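Local structure of haloalkane dehalogenase (Mycobacterium rhodesiae, 4MJ3) at residues L150-H155 / A227-W232; S59-W64 / L282-G287. The protein catalyses, as a haloalkane dehalogenase, the hydrolytic removal of halogen from haloalkanes, giving the corresponding alcohol and a halide ion. All coordinates share one frame; numbering follows the deposited sequence.

Contact 1: residues L150-H155 / A227-W232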
# COMPACT_ATOMS: atom_id res chain seq x y z
N LEU A 150 -1.30 6.04 -10.17
CA LEU A 150 -1.68 4.92 -11.03
C LEU A 150 -1.05 5.14 -12.39
O LEU A 150 -1.68 5.69 -13.29
CB LEU A 150 -3.19 4.77 -11.14
CG LEU A 150 -3.71 3.61 -12.01
CD1 LEU A 150 -3.05 2.28 -11.67
CD2 LEU A 150 -5.22 3.45 -11.90
N PRO A 151 0.22 4.77 -12.55
CA PRO A 151 0.88 5.03 -13.83
C PRO A 151 0.49 4.03 -14.89
O PRO A 151 0.37 2.84 -14.64
CB PRO A 151 2.38 4.89 -13.50
CG PRO A 151 2.44 4.17 -12.20
CD PRO A 151 1.07 3.97 -11.65
N THR A 152 0.36 4.51 -16.12
CA THR A 152 0.05 3.64 -17.25
C THR A 152 1.29 3.26 -18.04
O THR A 152 1.22 2.37 -18.88
CB THR A 152 -0.91 4.37 -18.19
OG1 THR A 152 -0.32 5.62 -18.58
CG2 THR A 152 -2.26 4.65 -17.50
N GLY A 153 2.39 3.97 -17.81
CA GLY A 153 3.60 3.86 -18.61
C GLY A 153 3.70 4.95 -19.67
O GLY A 153 4.68 5.04 -20.40
N ASP A 154 2.69 5.80 -19.75
CA ASP A 154 2.67 6.84 -20.77
C ASP A 154 3.43 8.10 -20.41
O ASP A 154 3.73 8.89 -21.29
CB ASP A 154 1.22 7.16 -21.14
CG ASP A 154 0.57 6.00 -21.86
OD1 ASP A 154 1.12 5.55 -22.89
OD2 ASP A 154 -0.51 5.53 -21.43
N HIS A 155 3.76 8.29 -19.12
CA HIS A 155 4.44 9.49 -18.65
C HIS A 155 5.73 9.14 -17.90
O HIS A 155 5.80 8.13 -17.26
CB HIS A 155 3.48 10.29 -17.75
CG HIS A 155 2.23 10.70 -18.47
ND1 HIS A 155 2.21 11.72 -19.40
CD2 HIS A 155 0.99 10.16 -18.46
CE1 HIS A 155 1.00 11.80 -19.92
NE2 HIS A 155 0.24 10.87 -19.37
N ALA A 227 -4.04 -2.91 -19.05
CA ALA A 227 -4.95 -2.95 -17.88
C ALA A 227 -4.96 -1.62 -17.11
O ALA A 227 -6.00 -1.18 -16.65
CB ALA A 227 -4.59 -4.08 -16.95
N ASN A 228 -3.80 -0.97 -16.98
CA ASN A 228 -3.75 0.28 -16.21
C ASN A 228 -4.46 1.41 -16.95
O ASN A 228 -5.09 2.25 -16.32
CB ASN A 228 -2.33 0.68 -15.86
CG ASN A 228 -1.75 -0.17 -14.74
OD1 ASN A 228 -2.31 -1.19 -14.37
ND2 ASN A 228 -0.65 0.28 -14.20
N ARG A 229 -4.38 1.41 -18.28
CA ARG A 229 -5.11 2.42 -19.05
C ARG A 229 -6.60 2.26 -18.85
O ARG A 229 -7.33 3.25 -18.68
CB ARG A 229 -4.80 2.33 -20.54
CG ARG A 229 -3.44 2.87 -20.90
CD ARG A 229 -3.16 2.59 -22.36
NE ARG A 229 -1.91 3.20 -22.81
CZ ARG A 229 -1.33 2.89 -23.96
NH1 ARG A 229 -1.89 2.00 -24.78
NH2 ARG A 229 -0.19 3.47 -24.31
N LYS A 230 -7.06 1.02 -18.84
CA LYS A 230 -8.47 0.75 -18.62
C LYS A 230 -8.91 1.15 -17.22
O LYS A 230 -9.97 1.79 -17.04
CB LYS A 230 -8.81 -0.72 -18.87
CG LYS A 230 -8.75 -1.08 -20.34
N ALA A 231 -8.11 0.79 -16.23
CA ALA A 231 -8.39 1.21 -14.84
C ALA A 231 -8.37 2.73 -14.65
O ALA A 231 -9.18 3.29 -13.91
CB ALA A 231 -7.43 0.55 -13.87
N TRP A 232 -7.44 3.40 -15.33
CA TRP A 232 -7.34 4.85 -15.26
C TRP A 232 -8.60 5.49 -15.85
O TRP A 232 -9.16 6.44 -15.28
CB TRP A 232 -6.09 5.31 -16.03
CG TRP A 232 -5.84 6.79 -16.04
CD1 TRP A 232 -5.96 7.64 -17.12
CD2 TRP A 232 -5.44 7.60 -14.93
NE1 TRP A 232 -5.62 8.91 -16.74
CE2 TRP A 232 -5.32 8.92 -15.40
CE3 TRP A 232 -5.18 7.33 -13.58
CZ2 TRP A 232 -4.91 9.98 -14.56
CZ3 TRP A 232 -4.80 8.38 -12.74
CH2 TRP A 232 -4.67 9.68 -13.23
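Where the chain leaves strand 140-145, the loop 150-155 lies against helix 225-235, and Leu150, Pro151, Thr152 and Asp154 each meet a side chain of that helix. The polar grip at one end is a salt bridge. Arg229, extended from CG to NE, presents the side of its guanidinium to Asp154: NH2 donates to OD1 at 2.8 Å and NE to OD2 at 3.0 Å. Both oxygens are met on their syn lone pairs. The carboxylate and guanidinium planes are 8° apart, and both bonds are nearly straight. Thr152 OG1 also bonds to the carboxylate. Held between the backbone N and the carbonyl carbon (chi1 56°), it accepts from Asp154 N in an ST turn and is hydrogen-bonded to Asp154 OD2 at 2.9 Å, on the anti side and well out of the carboxylate plane. OD2 is thus gripped twice.

In haloalkane dehalogenases the helical cap is inserted into the alpha/beta-hydrolase core after the sixth strand of the canonical sheet; loop 150-155 and helix 225-235 are consistent with the chain's departure toward that insertion and its return. Here Asn228 ND2 donates to Pro151 O over 2.8 Å, almost along the C=O axis and in the amide plane, while Asn228 OD1 is bonded to Arg131 of helix 124-135. Apolar packing fills the other end. Leu150, its CG anti to the backbone N (chi1 -179°), sets CD2 4.1 Å from Ala231 CB and CD1 against the Asn228 amide, and its CB lies 4.1 Å from CE3 of Trp232. Thr152 CG2 rests 3.9 Å from Arg229 CA, close to the helix backbone. Beyond the contact, the Trp232 ring stacks with His263 of helix 256-263.

Contact 2: residues S59-W64 / L282-G287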
# COMPACT_ATOMS: atom_id res chain seq x y z
N SER A 59 2.14 -4.02 6.99
CA SER A 59 1.06 -3.39 7.78
C SER A 59 1.54 -2.70 9.06
O SER A 59 0.86 -1.83 9.59
CB SER A 59 -0.02 -4.41 8.09
OG SER A 59 -0.68 -4.77 6.87
N TYR A 60 2.75 -3.03 9.51
CA TYR A 60 3.44 -2.32 10.58
C TYR A 60 3.46 -0.81 10.36
O TYR A 60 3.38 -0.04 11.32
CB TYR A 60 4.85 -2.85 10.77
CG TYR A 60 5.50 -2.42 12.04
CD1 TYR A 60 5.15 -3.02 13.24
CD2 TYR A 60 6.47 -1.41 12.08
CE1 TYR A 60 5.74 -2.66 14.43
CE2 TYR A 60 7.07 -1.04 13.27
CZ TYR A 60 6.69 -1.66 14.44
OH TYR A 60 7.26 -1.32 15.65
N LEU A 61 3.57 -0.40 9.09
CA LEU A 61 3.54 1.01 8.70
C LEU A 61 2.30 1.77 9.17
O LEU A 61 2.36 2.99 9.36
CB LEU A 61 3.67 1.10 7.17
CG LEU A 61 3.67 2.48 6.50
CD1 LEU A 61 4.80 3.33 7.04
CD2 LEU A 61 3.79 2.28 5.00
N TYR A 62 1.18 1.06 9.34
CA TYR A 62 -0.10 1.66 9.71
C TYR A 62 -0.34 1.65 11.23
O TYR A 62 -1.43 2.05 11.68
CB TYR A 62 -1.24 0.98 8.97
CG TYR A 62 -1.30 1.45 7.55
CD1 TYR A 62 -1.70 2.73 7.25
CD2 TYR A 62 -0.88 0.62 6.50
CE1 TYR A 62 -1.73 3.19 5.95
CE2 TYR A 62 -0.93 1.07 5.19
CZ TYR A 62 -1.33 2.37 4.93
OH TYR A 62 -1.38 2.86 3.62
N ARG A 63 0.67 1.27 12.02
CA ARG A 63 0.45 1.10 13.46
C ARG A 63 0.04 2.36 14.21
O ARG A 63 -0.66 2.26 15.22
CB ARG A 63 1.68 0.48 14.14
CG ARG A 63 2.87 1.42 14.30
CD ARG A 63 4.15 0.63 14.52
NE ARG A 63 5.32 1.49 14.63
CZ ARG A 63 5.93 2.09 13.62
NH1 ARG A 63 5.48 1.94 12.36
NH2 ARG A 63 6.98 2.85 13.85
N TRP A 64 0.47 3.53 13.76
CA TRP A 64 0.05 4.77 14.41
C TRP A 64 -1.36 5.22 14.01
O TRP A 64 -2.02 5.97 14.74
CB TRP A 64 1.04 5.91 14.14
CG TRP A 64 2.46 5.60 14.41
CD1 TRP A 64 3.48 5.61 13.51
CD2 TRP A 64 3.04 5.23 15.66
NE1 TRP A 64 4.67 5.27 14.12
CE2 TRP A 64 4.42 5.05 15.45
CE3 TRP A 64 2.53 5.05 16.95
CZ2 TRP A 64 5.31 4.67 16.47
CZ3 TRP A 64 3.42 4.67 17.98
CH2 TRP A 64 4.78 4.49 17.72
N LEU A 282 4.69 8.67 4.87
CA LEU A 282 4.08 9.71 5.70
C LEU A 282 3.40 9.13 6.95
O LEU A 282 3.20 9.85 7.93
CB LEU A 282 3.10 10.56 4.89
CG LEU A 282 1.70 10.03 4.57
CD1 LEU A 282 0.90 11.16 3.93
CD2 LEU A 282 1.74 8.83 3.62
N GLN A 283 3.06 7.85 6.91
CA GLN A 283 2.44 7.17 8.05
C GLN A 283 3.41 7.06 9.22
O GLN A 283 2.97 6.94 10.37
CB GLN A 283 1.93 5.78 7.66
CG GLN A 283 1.11 5.73 6.38
CD GLN A 283 1.93 5.34 5.17
OE1 GLN A 283 3.07 5.79 5.00
NE2 GLN A 283 1.35 4.51 4.30
N GLU A 284 4.72 7.07 8.95
CA GLU A 284 5.74 7.07 10.01
C GLU A 284 5.93 8.43 10.62
O GLU A 284 6.13 8.54 11.82
CB GLU A 284 7.11 6.63 9.50
CG GLU A 284 7.28 5.15 9.31
CD GLU A 284 7.22 4.34 10.59
OE1 GLU A 284 7.37 4.84 11.74
OE2 GLU A 284 6.96 3.14 10.44
N ASP A 285 5.89 9.47 9.81
CA ASP A 285 6.14 10.83 10.26
C ASP A 285 4.93 11.49 10.89
O ASP A 285 5.07 12.21 11.87
CB ASP A 285 6.62 11.68 9.06
CG ASP A 285 8.01 11.28 8.57
OD1 ASP A 285 8.79 10.71 9.35
OD2 ASP A 285 8.33 11.57 7.38
N LYS A 286 3.76 11.27 10.29
CA LYS A 286 2.54 12.00 10.66
C LYS A 286 1.31 11.08 10.56
O LYS A 286 0.26 11.47 10.05
CB LYS A 286 2.37 13.22 9.74
CG LYS A 286 3.47 14.28 9.84
CD LYS A 286 3.43 15.02 11.17
CE LYS A 286 4.62 15.96 11.32
NZ LYS A 286 4.46 16.78 12.55
N GLY A 287 1.44 9.88 11.10
CA GLY A 287 0.37 8.88 11.04
C GLY A 287 -0.92 9.32 11.72
O GLY A 287 -2.01 9.17 11.16
O HOH W 1 1.15 4.66 11.18
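The Arg63 guanidinium has Tyr60 CE2 over one face and Trp64 NE1 over the other, both toward the rim; the tyrosine ring lies nearly parallel to it, the indole is tilted. Tyr60 O and the Glu284 carboxylate sit at its edge. Arg63 CD lies over a face of Tyr60, and Arg63 CG over the centre of a face of Trp64, whose edge meets Glu284 OE1 and, at CD1, Gln283 O (3.4 Å). Arg63 grips Glu284 end-on: NH1 donates to OE2 at 2.7 Å and NH2 to OE1 at 2.9 Å, although the two planes are 42° apart. With CG between the backbone N and the carbonyl carbon (chi1 74°) and a turn at chi4, NH1 also reaches Tyr60 O, 3.1 Å away and above the carbonyl plane.

Beside these groups, the loop after strand 48-52 packs on the start of the last helix of the alpha/beta-hydrolase fold. Gln283, bent at chi2 (96°), lays its amide across Leu61, with NE2 3.4 Å from Leu61 CD2 and OE1, buried without a polar partner in the model, against both methyls. NE2 makes weak bonds to Tyr62 OH, whose stronger partner is Leu52 O, and to Gln122 OE1. A water donates to Leu61 O and Gln283 O and accepts from Trp64 N.

Glu284 OE2 is also hydrogen-bonded to Tyr196; with a buried arginine opposite, Glu284 is probably held as the carboxylate.

In the fold
Contacts 1 and 2 lie on opposite sides of the chain's centre, with their own centres 27 Å apart and their nearest atoms about 14 Å apart. Along the chain the order is 59-64, 150-155, 227-232 and 282-287, so the pair of contact 2 encloses the pair of contact 1. Both join loops that follow strands of the same mixed sheet, 48-52 and 140-145, to later helices, 282-300 and 225-235. Between the segments of contact 1 run helices 159-170, 176-182, 190-197 and 207-211, consistent with the cap. The two contacts thus hold loops of one sheet to helices at two separate places, and contact 2 also borders helix 190-197 of the probable cap through Tyr196.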